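Local coordinates for protein acyl-coenzyme A oxidase 1 (Yarrowia lipolytica, PDB 5Y9D) that uses FAD to oxidise saturated acyl-CoAs to trans-2-enoyl-CoAs, passing the electrons to oxygen to give hydrogen peroxide, in peroxisomal fatty acid beta-oxidation, at residues Ala210-Ala221 and Thr232-Val242. Sequence-based numbering, arbitrary orientation.
Sequences AAHTSTHCVCFA and TRNFVVPLRNV
The flat guanidinium of Arg240 meets backbone carbonyls at its edge and, over one face, His212 C and Thr213 N. NH1 and NH2 grip Ala210 O end-on, at 3.0 Å from NH1. NH1 also donates to Ser214 O at 2.7 Å, in the carbonyl plane, with an N-H...O angle of 150°, while NH2 makes a weak bond to Ala211 O. The chain runs extended from CG to NE, which carries the charge into the 210-214 turn. NH2 also donates a hydrogen bond to Pro682 O of the second subunit. With an alanine here, the carbonyls of Ala210 and Ser214, and Pro682 O, would probably lose these donors, and the turn would be less firmly held. The Phe235 ring turns its edge to Cys219 O and Ala221 O, with CE1 4.1 Å from Ala221 CB, and meets Phe193 edge-to-face. At the His216 ring edge sit Thr215 OG1, hydrogen-bonded to ND1, and Val236 CG1; the ring stacks with Phe162. Thr215 O accepts from both Leu239 N and Arg240 N, just past the His216-Pro238 pair. Leu239 CD1 packs 3.9 Å from Cys217 CB. Paired backbone bonds link Cys217 with Val237, Cys219 with Phe235 and Ala221 with Arg233. This is an antiparallel beta hairpin in the acyl-CoA dehydrogenase middle domain, with the Phe220 side chain about 6 Å from the bound FAD.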
loop_
_atom_site.group_PDB
_atom_site.type_symbol
_atom_site.label_atom_id
_atom_site.label_comp_id
_atom_site.label_asym_id
_atom_site.label_seq_id
_atom_site.Cartn_x
_atom_site.Cartn_y
_atom_site.Cartn_z
ATOM N N ALA A 210 -0.583 0.021 -26.915
ATOM C CA ALA A 210 -0.806 1.029 -27.933
ATOM C C ALA A 210 0.449 1.822 -28.235
ATOM O O ALA A 210 0.732 2.094 -29.391
ATOM C CB ALA A 210 -1.894 1.962 -27.508
ATOM N N ALA A 211 1.208 2.178 -27.197
ATOM C CA ALA A 211 2.268 3.148 -27.379
ATOM C C ALA A 211 3.228 2.690 -28.435
ATOM O O ALA A 211 3.528 3.422 -29.357
ATOM C CB ALA A 211 2.983 3.444 -26.080
ATOM N N HIS A 212 3.630 1.440 -28.359
ATOM C CA HIS A 212 4.740 0.967 -29.150
ATOM C C HIS A 212 4.532 -0.328 -29.931
ATOM O O HIS A 212 5.310 -0.609 -30.826
ATOM C CB HIS A 212 5.918 0.764 -28.214
ATOM C CG HIS A 212 6.710 2.002 -27.944
ATOM N ND1 HIS A 212 6.649 3.132 -28.742
ATOM C CD2 HIS A 212 7.651 2.256 -27.005
ATOM C CE1 HIS A 212 7.509 4.028 -28.288
ATOM N NE2 HIS A 212 8.131 3.520 -27.244
ATOM N N THR A 213 3.523 -1.140 -29.618
ATOM C CA THR A 213 3.526 -2.508 -30.163
ATOM C C THR A 213 2.315 -2.929 -31.031
ATOM O O THR A 213 2.465 -3.631 -32.034
ATOM C CB THR A 213 3.871 -3.542 -29.052
ATOM O OG1 THR A 213 3.314 -4.828 -29.338
ATOM C CG2 THR A 213 3.388 -3.138 -27.766
ATOM N N SER A 214 1.135 -2.474 -30.678
ATOM C CA SER A 214 -0.064 -2.937 -31.332
ATOM C C SER A 214 -0.248 -2.381 -32.706
ATOM O O SER A 214 0.016 -1.173 -32.940
ATOM C CB SER A 214 -1.268 -2.591 -30.505
ATOM O OG SER A 214 -1.252 -3.390 -29.351
ATOM N N THR A 215 -0.703 -3.269 -33.605
ATOM C CA THR A 215 -1.068 -2.883 -34.975
ATOM C C THR A 215 -2.558 -2.613 -35.143
ATOM O O THR A 215 -2.957 -1.822 -35.966
ATOM C CB THR A 215 -0.751 -3.999 -35.929
ATOM O OG1 THR A 215 -1.480 -5.153 -35.501
ATOM C CG2 THR A 215 0.747 -4.255 -35.907
ATOM N N HIS A 216 -3.367 -3.321 -34.369
ATOM C CA HIS A 216 -4.803 -3.223 -34.459
ATOM C C HIS A 216 -5.285 -2.949 -33.085
ATOM O O HIS A 216 -4.582 -3.265 -32.118
ATOM C CB HIS A 216 -5.378 -4.526 -34.965
ATOM C CG HIS A 216 -5.196 -4.708 -36.429
ATOM N ND1 HIS A 216 -3.975 -5.013 -36.997
ATOM C CD2 HIS A 216 -6.071 -4.597 -37.453
ATOM C CE1 HIS A 216 -4.113 -5.090 -38.311
ATOM N NE2 HIS A 216 -5.371 -4.833 -38.611
ATOM N N CYS A 217 -6.463 -2.342 -32.994
ATOM C CA CYS A 217 -7.147 -2.191 -31.705
ATOM C C CYS A 217 -8.612 -2.613 -31.824
ATOM O O CYS A 217 -9.167 -2.671 -32.933
ATOM C CB CYS A 217 -7.044 -0.743 -31.219
ATOM S SG CYS A 217 -8.433 0.358 -31.571
ATOM N N VAL A 218 -9.209 -2.945 -30.687
ATOM C CA VAL A 218 -10.654 -2.975 -30.572
ATOM C C VAL A 218 -11.012 -1.730 -29.843
ATOM O O VAL A 218 -10.510 -1.483 -28.770
ATOM C CB VAL A 218 -11.160 -4.153 -29.746
ATOM C CG1 VAL A 218 -12.651 -4.019 -29.491
ATOM C CG2 VAL A 218 -10.899 -5.435 -30.476
ATOM N N CYS A 219 -11.882 -0.931 -30.409
ATOM C CA CYS A 219 -12.103 0.405 -29.875
ATOM C C CYS A 219 -13.579 0.586 -29.540
ATOM O O CYS A 219 -14.431 0.225 -30.332
ATOM C CB CYS A 219 -11.629 1.410 -30.909
ATOM S SG CYS A 219 -12.379 3.037 -30.795
ATOM N N PHE A 220 -13.883 1.085 -28.352
ATOM C CA PHE A 220 -15.282 1.231 -27.945
ATOM C C PHE A 220 -15.724 2.674 -28.212
ATOM O O PHE A 220 -15.009 3.601 -27.874
ATOM C CB PHE A 220 -15.491 0.861 -26.485
ATOM C CG PHE A 220 -15.304 -0.597 -26.197
ATOM C CD1 PHE A 220 -14.022 -1.161 -26.182
ATOM C CD2 PHE A 220 -16.390 -1.411 -25.927
ATOM C CE1 PHE A 220 -13.836 -2.509 -25.911
ATOM C CE2 PHE A 220 -16.214 -2.755 -25.662
ATOM C CZ PHE A 220 -14.931 -3.309 -25.638
ATOM N N ALA A 221 -16.898 2.854 -28.810
ATOM C CA ALA A 221 -17.366 4.169 -29.223
ATOM C C ALA A 221 -18.887 4.214 -29.351
ATOM O O ALA A 221 -19.555 3.181 -29.498
ATOM C CB ALA A 221 -16.739 4.531 -30.563
ATOM N N THR A 232 -22.856 2.358 -26.811
ATOM C CA THR A 232 -21.482 1.920 -26.928
ATOM C C THR A 232 -21.333 0.563 -27.596
ATOM O O THR A 232 -21.880 -0.421 -27.154
ATOM C CB THR A 232 -20.838 1.861 -25.545
ATOM O OG1 THR A 232 -20.912 3.147 -24.947
ATOM C CG2 THR A 232 -19.397 1.453 -25.643
ATOM N N ARG A 233 -20.516 0.540 -28.633
ATOM C CA ARG A 233 -20.375 -0.574 -29.537
ATOM C C ARG A 233 -18.891 -0.875 -29.784
ATOM O O ARG A 233 -18.039 -0.141 -29.345
ATOM C CB ARG A 233 -21.103 -0.271 -30.833
ATOM C CG ARG A 233 -22.434 -0.968 -31.021
ATOM C CD ARG A 233 -23.088 -1.442 -29.744
ATOM N NE ARG A 233 -24.524 -1.233 -29.789
ATOM C CZ ARG A 233 -25.309 -1.150 -28.722
ATOM N NH1 ARG A 233 -24.808 -1.270 -27.508
ATOM N NH2 ARG A 233 -26.602 -0.947 -28.870
ATOM N N ASN A 234 -18.603 -1.991 -30.435
ATOM C CA ASN A 234 -17.258 -2.511 -30.620
ATOM C C ASN A 234 -16.732 -2.435 -32.042
ATOM O O ASN A 234 -17.342 -2.979 -32.919
ATOM C CB ASN A 234 -17.313 -3.991 -30.285
ATOM C CG ASN A 234 -16.779 -4.293 -28.931
ATOM O OD1 ASN A 234 -16.133 -3.463 -28.336
ATOM N ND2 ASN A 234 -17.039 -5.478 -28.437
ATOM N N PHE A 235 -15.574 -1.835 -32.282
ATOM C CA PHE A 235 -15.049 -1.826 -33.661
ATOM C C PHE A 235 -13.577 -2.189 -33.689
ATOM O O PHE A 235 -12.841 -1.807 -32.802
ATOM C CB PHE A 235 -15.248 -0.452 -34.314
ATOM C CG PHE A 235 -16.591 0.166 -34.032
ATOM C CD1 PHE A 235 -16.881 0.708 -32.790
ATOM C CD2 PHE A 235 -17.576 0.201 -35.017
ATOM C CE1 PHE A 235 -18.140 1.249 -32.523
ATOM C CE2 PHE A 235 -18.831 0.760 -34.774
ATOM C CZ PHE A 235 -19.122 1.289 -33.523
ATOM N N VAL A 236 -13.157 -2.938 -34.698
ATOM C CA VAL A 236 -11.756 -3.131 -34.958
ATOM C C VAL A 236 -11.226 -1.986 -35.813
ATOM O O VAL A 236 -11.726 -1.748 -36.923
ATOM C CB VAL A 236 -11.458 -4.427 -35.715
ATOM C CG1 VAL A 236 -9.948 -4.546 -35.966
ATOM C CG2 VAL A 236 -11.975 -5.630 -34.936
ATOM N N VAL A 237 -10.181 -1.316 -35.315
ATOM C CA VAL A 237 -9.564 -0.213 -36.027
ATOM C C VAL A 237 -8.071 -0.518 -36.158
ATOM O O VAL A 237 -7.394 -0.705 -35.152
ATOM C CB VAL A 237 -9.783 1.133 -35.277
ATOM C CG1 VAL A 237 -9.337 2.324 -36.128
ATOM C CG2 VAL A 237 -11.238 1.298 -34.834
ATOM N N PRO A 238 -7.554 -0.573 -37.411
ATOM C CA PRO A 238 -6.099 -0.645 -37.632
ATOM C C PRO A 238 -5.448 0.597 -37.101
ATOM O O PRO A 238 -5.971 1.705 -37.309
ATOM C CB PRO A 238 -5.958 -0.650 -39.159
ATOM C CG PRO A 238 -7.301 -1.052 -39.676
ATOM C CD PRO A 238 -8.278 -0.493 -38.691
ATOM N N LEU A 239 -4.329 0.422 -36.414
ATOM C CA LEU A 239 -3.615 1.564 -35.861
ATOM C C LEU A 239 -2.382 1.892 -36.655
ATOM O O LEU A 239 -2.070 3.036 -36.807
ATOM C CB LEU A 239 -3.189 1.295 -34.435
ATOM C CG LEU A 239 -4.267 1.067 -33.402
ATOM C CD1 LEU A 239 -3.542 0.714 -32.092
ATOM C CD2 LEU A 239 -5.229 2.263 -33.259
ATOM N N ARG A 240 -1.644 0.882 -37.066
ATOM C CA ARG A 240 -0.359 1.084 -37.733
ATOM C C ARG A 240 -0.272 0.359 -39.089
ATOM O O ARG A 240 -0.948 -0.671 -39.307
ATOM C CB ARG A 240 0.768 0.535 -36.874
ATOM C CG ARG A 240 0.956 1.193 -35.531
ATOM C CD ARG A 240 2.134 0.574 -34.772
ATOM N NE ARG A 240 2.690 1.528 -33.831
ATOM C CZ ARG A 240 2.186 1.781 -32.633
ATOM N NH1 ARG A 240 1.117 1.124 -32.186
ATOM N NH2 ARG A 240 2.770 2.693 -31.847
ATOM N N ASN A 241 0.572 0.892 -39.972
ATOM C CA ASN A 241 0.975 0.182 -41.180
ATOM C C ASN A 241 1.937 -0.910 -40.715
ATOM O O ASN A 241 2.945 -0.624 -40.080
ATOM C CB ASN A 241 1.633 1.113 -42.218
ATOM C CG ASN A 241 0.762 2.317 -42.575
ATOM O OD1 ASN A 241 1.107 3.457 -42.241
ATOM N ND2 ASN A 241 -0.387 2.069 -43.206
ATOM N N VAL A 242 1.601 -2.154 -41.012
ATOM C CA VAL A 242 2.275 -3.307 -40.412
ATOM C C VAL A 242 3.726 -3.499 -40.869
ATOM O O VAL A 242 4.534 -4.077 -40.153
ATOM C CB VAL A 242 1.479 -4.615 -40.711
ATOM C CG1 VAL A 242 1.973 -5.752 -39.830
ATOM C CG2 VAL A 242 -0.024 -4.405 -40.468
#